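Local coordinates for peroxiredoxin 5 (Alvinella pompejana, PDB 2XHF), which probably reduces hydrogen peroxide and organic hydroperoxides as an antioxidant enzyme of the peroxiredoxin family, using a redox-active thiol on a thioredoxin-like fold, at residues D38-R43 and M138-N143; K44-S49 and H78-I83. All blocks are in the same frame, centred on the assembly; numbering follows the deposited sequence.

The two contacts lie side by side in the thioredoxin-like fold, contact 2 in its buried core and contact 1 nearer the surface, their centres about 9 Å apart, and share one mixed sheet. Contact 1 sets helix 37-40 and the turn after it against the end of strand 136-141; contact 2 pairs strand 44-49 with strand 79-84. Across the sheet, strand 44-49 lies between the other two, parallel to 79-84 and antiparallel to 136-141, with M138 and I140 bonded by backbone to L47 and G45. Along the chain contact 2 is nested inside the span that contact 1 closes, segments 38-43 and 44-49 being consecutive. F40 of contact 1 also packs on L47, T79 and A81 of contact 2.

Contact 1: D38-R43 and M138-N143; sequences DVFRGR and MLIDDN
The ring of F40 lies against I140, whose CG1 stands over the ring centre, 4.2 Å from the centroid and 3° off the normal, a CH-pi contact. The methyl branch, CG2, touches F40 CB at 3.6 Å. V39 CG1 covers the opposite face. At the ring edge, in its plane, sits N143 OD1, 3.3 Å from F40 CB, with the amide plane turned 87° from the ring; N143 ND2 is bonded to the carbonyl of H37, which probably helps to fix the rotation of the amide.

F40 to R43 form a type II beta turn, closed by R43 N to F40 O, that leads from helix 37-40 into strand 44-49 of the thioredoxin-like sheet. G42 has the positive phi favoured at its third position.

Two hydrogen bonds join this turn to D142, the residue just past strand 136-141. G42 N donates to D142 OD1 at 2.9 Å, from above the carboxylate plane, and D142 N donates to R43 O at 2.8 Å. CG of D142 is anti to its backbone N (chi1 -173°), which carries it toward the turn. No salt bridge crosses between the segments: R41 NH1 bridges to D38 OD1 (2.9 Å) within 38-43, and D141 pairs with R146.

Contact 2: K44-S49 and H78-I83; sequences KGILFS and HTIACI
F48 reaches across to strand 79-83 with its ring turned face-on to C82: CB of C82 lies over that face, 4.0 Å from the centroid and 29° off the normal, and approaches CZ at 3.6 Å. The sulfur is more oblique, SG meeting CE2 at 3.8 Å in a sulfur-aromatic contact. I80 CG2 comes instead to the ring edge, in plane, at 3.9 Å from CE1. CG of F48 lies between the backbone N and the carbonyl carbon (chi1 72°), and from there the ring leans toward the neighbouring strand. Y65 stacks on this ring. A serine in place of F48 has no ring for C82 and I80 to touch and would probably open a gap beside Y65.

The side chains of I46 and I80 run side by side, pointing the same way, with CD1 of I46 4.0 Å from CG1 of I80; F72 of helix 69-74 lies against both.

The two strands run parallel, 15° apart, as neighbours in the central sheet of a thioredoxin-like fold. Their ladder has four bonds: I46 N to T79 O, A81 N to I46 O, F48 N to A81 O and I83 N to F48 O.

On the other face L47 projects CD1 between A81 CB (3.8 Å) and I83 CG2 (3.9 Å), and also touches F40 of helix 37-40. Near the strand start a water bridges K44 O, to which it donates, and T79 OG1.

Contact 1: D38-R43 and M138-N143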
loop_
_atom_site.group_PDB
_atom_site.type_symbol
_atom_site.label_atom_id
_atom_site.label_comp_id
_atom_site.label_asym_id
_atom_site.label_seq_id
_atom_site.Cartn_x
_atom_site.Cartn_y
_atom_site.Cartn_z
ATOM N N ASP A 38 1.047 20.469 -12.176
ATOM C CA ASP A 38 2.097 21.223 -11.497
ATOM C C ASP A 38 3.464 20.618 -11.746
ATOM O O ASP A 38 4.466 21.316 -11.729
ATOM C CB ASP A 38 1.888 21.269 -9.980
ATOM C CG ASP A 38 0.698 22.108 -9.554
ATOM O OD1 ASP A 38 0.085 22.816 -10.384
ATOM O OD2 ASP A 38 0.408 22.077 -8.340
ATOM N N VAL A 39 3.519 19.304 -11.940
ATOM C CA VAL A 39 4.805 18.632 -12.021
ATOM C C VAL A 39 5.519 18.978 -13.332
ATOM O O VAL A 39 6.738 19.136 -13.351
ATOM C CB VAL A 39 4.617 17.093 -11.884
ATOM C CG1 VAL A 39 5.948 16.371 -12.024
ATOM C CG2 VAL A 39 3.956 16.772 -10.548
ATOM N N PHE A 40 4.761 19.113 -14.419
ATOM C CA PHE A 40 5.361 19.281 -15.747
ATOM C C PHE A 40 5.057 20.643 -16.388
ATOM O O PHE A 40 5.431 20.880 -17.513
ATOM C CB PHE A 40 4.946 18.140 -16.689
ATOM C CG PHE A 40 5.246 16.780 -16.149
ATOM C CD1 PHE A 40 6.536 16.262 -16.223
ATOM C CD2 PHE A 40 4.239 16.009 -15.601
ATOM C CE1 PHE A 40 6.829 15.000 -15.729
ATOM C CE2 PHE A 40 4.528 14.744 -15.085
ATOM C CZ PHE A 40 5.828 14.247 -15.166
ATOM N N ARG A 41 4.404 21.538 -15.661
ATOM C CA ARG A 41 4.116 22.861 -16.221
ATOM C C ARG A 41 5.414 23.564 -16.585
ATOM O O ARG A 41 6.314 23.690 -15.755
ATOM C CB ARG A 41 3.365 23.705 -15.205
ATOM C CG ARG A 41 2.944 25.065 -15.737
ATOM C CD ARG A 41 2.000 25.812 -14.814
ATOM N NE ARG A 41 0.731 25.111 -14.656
ATOM C CZ ARG A 41 0.328 24.545 -13.523
ATOM N NH1 ARG A 41 1.084 24.626 -12.438
ATOM N NH2 ARG A 41 -0.842 23.914 -13.467
ATOM N N GLY A 42 5.495 24.036 -17.826
ATOM C CA GLY A 42 6.614 24.841 -18.274
ATOM C C GLY A 42 7.940 24.100 -18.368
ATOM O O GLY A 42 9.004 24.740 -18.433
ATOM N N ARG A 43 7.900 22.771 -18.361
ATOM C CA ARG A 43 9.139 22.011 -18.453
ATOM C C ARG A 43 8.931 20.650 -19.114
ATOM O O ARG A 43 7.803 20.225 -19.357
ATOM C CB ARG A 43 9.747 21.841 -17.062
ATOM C CG ARG A 43 8.909 20.965 -16.200
ATOM C CD ARG A 43 9.414 20.763 -14.767
ATOM N NE ARG A 43 10.532 21.608 -14.373
ATOM C CZ ARG A 43 10.510 22.449 -13.345
ATOM N NH1 ARG A 43 9.415 22.589 -12.611
ATOM N NH2 ARG A 43 11.584 23.165 -13.058
ATOM N N MET A 138 6.041 7.882 -20.579
ATOM C CA MET A 138 5.772 8.963 -21.499
ATOM C C MET A 138 6.744 10.086 -21.298
ATOM O O MET A 138 7.175 10.362 -20.174
ATOM C CB MET A 138 4.357 9.491 -21.266
ATOM C CG MET A 138 3.282 8.454 -21.607
ATOM S SD MET A 138 1.603 9.061 -21.389
ATOM C CE MET A 138 1.923 10.199 -20.075
ATOM N N LEU A 139 7.065 10.746 -22.401
ATOM C CA LEU A 139 7.778 12.004 -22.358
ATOM C C LEU A 139 6.737 13.118 -22.374
ATOM O O LEU A 139 5.805 13.104 -23.183
ATOM C CB LEU A 139 8.687 12.135 -23.567
ATOM C CG LEU A 139 9.769 11.083 -23.719
ATOM C CD1 LEU A 139 10.673 11.470 -24.904
ATOM C CD2 LEU A 139 10.575 10.929 -22.463
ATOM N N ILE A 140 6.912 14.086 -21.483
ATOM C CA ILE A 140 5.978 15.169 -21.325
ATOM C C ILE A 140 6.716 16.489 -21.568
ATOM O O ILE A 140 7.876 16.640 -21.238
ATOM C CB ILE A 140 5.428 15.190 -19.894
ATOM C CG1 ILE A 140 4.910 13.812 -19.437
ATOM C CG2 ILE A 140 4.360 16.273 -19.738
ATOM C CD1 ILE A 140 3.765 13.300 -20.202
ATOM N N ASP A 141 6.024 17.452 -22.157
ATOM C CA ASP A 141 6.546 18.803 -22.352
ATOM C C ASP A 141 5.413 19.777 -22.043
ATOM O O ASP A 141 4.437 19.839 -22.781
ATOM C CB ASP A 141 7.040 18.956 -23.795
ATOM C CG ASP A 141 7.678 20.312 -24.080
ATOM O OD1 ASP A 141 7.401 21.289 -23.363
ATOM O OD2 ASP A 141 8.489 20.369 -25.037
ATOM N N ASP A 142 5.505 20.467 -20.910
ATOM C CA ASP A 142 4.476 21.447 -20.525
ATOM C C ASP A 142 3.113 20.784 -20.557
ATOM O O ASP A 142 2.145 21.336 -21.064
ATOM C CB ASP A 142 4.487 22.665 -21.458
ATOM C CG ASP A 142 3.564 23.773 -20.992
ATOM O OD1 ASP A 142 3.409 23.946 -19.766
ATOM O OD2 ASP A 142 2.986 24.470 -21.868
ATOM N N ASN A 143 3.062 19.595 -19.976
ATOM C CA ASN A 143 1.848 18.793 -19.821
ATOM C C ASN A 143 1.261 18.176 -21.074
ATOM O O ASN A 143 0.203 17.549 -21.019
ATOM C CB ASN A 143 0.811 19.542 -18.988
ATOM C CG ASN A 143 1.280 19.709 -17.590
ATOM O OD1 ASN A 143 1.661 18.727 -16.962
ATOM N ND2 ASN A 143 1.301 20.942 -17.087
#

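Contact 2: K44-S49 and H78-I83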
loop_
_atom_site.group_PDB
_atom_site.type_symbol
_atom_site.label_atom_id
_atom_site.label_comp_id
_atom_site.label_asym_id
_atom_site.label_seq_id
_atom_site.Cartn_x
_atom_site.Cartn_y
_atom_site.Cartn_z
ATOM N N LYS A 44 10.039 19.979 -19.397
ATOM C CA LYS A 44 10.016 18.633 -19.944
ATOM C C LYS A 44 10.226 17.628 -18.818
ATOM O O LYS A 44 10.823 17.948 -17.786
ATOM C CB LYS A 44 11.104 18.470 -21.000
ATOM C CG LYS A 44 10.902 19.395 -22.184
ATOM C CD LYS A 44 11.892 19.134 -23.297
ATOM C CE LYS A 44 13.295 19.492 -22.883
ATOM N NZ LYS A 44 14.256 19.448 -24.046
ATOM N N GLY A 45 9.713 16.416 -18.987
ATOM C CA GLY A 45 9.948 15.393 -18.003
ATOM C C GLY A 45 9.453 14.052 -18.459
ATOM O O GLY A 45 8.988 13.880 -19.597
ATOM N N ILE A 46 9.588 13.089 -17.556
ATOM C CA ILE A 46 9.225 11.705 -17.783
ATOM C C ILE A 46 8.175 11.313 -16.759
ATOM O O ILE A 46 8.295 11.644 -15.582
ATOM C CB ILE A 46 10.443 10.782 -17.608
ATOM C CG1 ILE A 46 11.503 11.080 -18.659
ATOM C CG2 ILE A 46 10.004 9.315 -17.703
ATOM C CD1 ILE A 46 12.908 10.656 -18.244
ATOM N N LEU A 47 7.129 10.641 -17.219
ATOM C CA LEU A 47 6.117 10.054 -16.351
ATOM C C LEU A 47 5.998 8.576 -16.670
ATOM O O LEU A 47 5.719 8.206 -17.818
ATOM C CB LEU A 47 4.752 10.724 -16.569
ATOM C CG LEU A 47 3.602 10.167 -15.706
ATOM C CD1 LEU A 47 3.835 10.428 -14.203
ATOM C CD2 LEU A 47 2.259 10.764 -16.139
ATOM N N PHE A 48 6.224 7.725 -15.674
ATOM C CA PHE A 48 6.061 6.296 -15.883
ATOM C C PHE A 48 5.289 5.695 -14.727
ATOM O O PHE A 48 5.260 6.249 -13.615
ATOM C CB PHE A 48 7.410 5.567 -16.087
ATOM C CG PHE A 48 8.253 5.453 -14.837
ATOM C CD1 PHE A 48 9.076 6.490 -14.444
ATOM C CD2 PHE A 48 8.228 4.300 -14.069
ATOM C CE1 PHE A 48 9.844 6.393 -13.308
ATOM C CE2 PHE A 48 9.007 4.200 -12.945
ATOM C CZ PHE A 48 9.807 5.243 -12.561
ATOM N N SER A 49 4.619 4.582 -15.006
ATOM C CA SER A 49 3.795 3.923 -14.003
ATOM C C SER A 49 4.360 2.595 -13.512
ATOM O O SER A 49 5.121 1.924 -14.213
ATOM C CB SER A 49 2.403 3.703 -14.565
ATOM O OG SER A 49 2.484 2.835 -15.690
ATOM N N HIS A 78 15.142 16.329 -16.293
ATOM C CA HIS A 78 15.504 15.872 -14.954
ATOM C C HIS A 78 14.277 15.591 -14.096
ATOM O O HIS A 78 14.392 14.924 -13.052
ATOM C CB HIS A 78 16.399 16.868 -14.230
ATOM C CG HIS A 78 15.653 17.852 -13.387
ATOM N ND1 HIS A 78 15.143 19.022 -13.892
ATOM C CD2 HIS A 78 15.337 17.841 -12.072
ATOM C CE1 HIS A 78 14.541 19.696 -12.928
ATOM N NE2 HIS A 78 14.641 18.998 -11.811
ATOM N N THR A 79 13.119 16.104 -14.514
ATOM C CA THR A 79 11.875 15.875 -13.796
ATOM C C THR A 79 11.301 14.529 -14.201
ATOM O O THR A 79 10.824 14.363 -15.318
ATOM C CB THR A 79 10.858 16.984 -14.085
ATOM O OG1 THR A 79 11.432 18.249 -13.739
ATOM C CG2 THR A 79 9.590 16.762 -13.268
ATOM N N ILE A 80 11.370 13.569 -13.285
ATOM C CA ILE A 80 10.947 12.197 -13.506
ATOM C C ILE A 80 9.968 11.848 -12.412
ATOM O O ILE A 80 10.248 12.054 -11.224
ATOM C CB ILE A 80 12.141 11.213 -13.455
ATOM C CG1 ILE A 80 13.260 11.676 -14.362
ATOM C CG2 ILE A 80 11.699 9.775 -13.792
ATOM C CD1 ILE A 80 14.580 10.985 -14.102
ATOM N N ALA A 81 8.819 11.325 -12.808
ATOM C CA ALA A 81 7.792 10.940 -11.862
ATOM C C ALA A 81 7.337 9.519 -12.110
ATOM O O ALA A 81 7.135 9.111 -13.257
ATOM C CB ALA A 81 6.602 11.880 -11.973
ATOM N N CYS A 82 7.183 8.787 -11.011
ATOM C CA CYS A 82 6.611 7.454 -11.013
ATOM C C CYS A 82 5.230 7.553 -10.396
ATOM O O CYS A 82 5.087 8.134 -9.333
ATOM C CB CYS A 82 7.464 6.536 -10.155
ATOM S SG CYS A 82 6.812 4.863 -9.929
ATOM N N ILE A 83 4.223 6.992 -11.064
ATOM C CA ILE A 83 2.858 7.060 -10.584
ATOM C C ILE A 83 2.302 5.647 -10.379
ATOM O O ILE A 83 2.536 4.747 -11.189
ATOM C CB ILE A 83 1.969 7.898 -11.536
ATOM C CG1 ILE A 83 0.607 8.174 -10.936
ATOM C CG2 ILE A 83 1.847 7.287 -12.921
ATOM C CD1 ILE A 83 -0.067 9.439 -11.546
HETATM O O HOH W 1 12.657 18.857 -16.123
#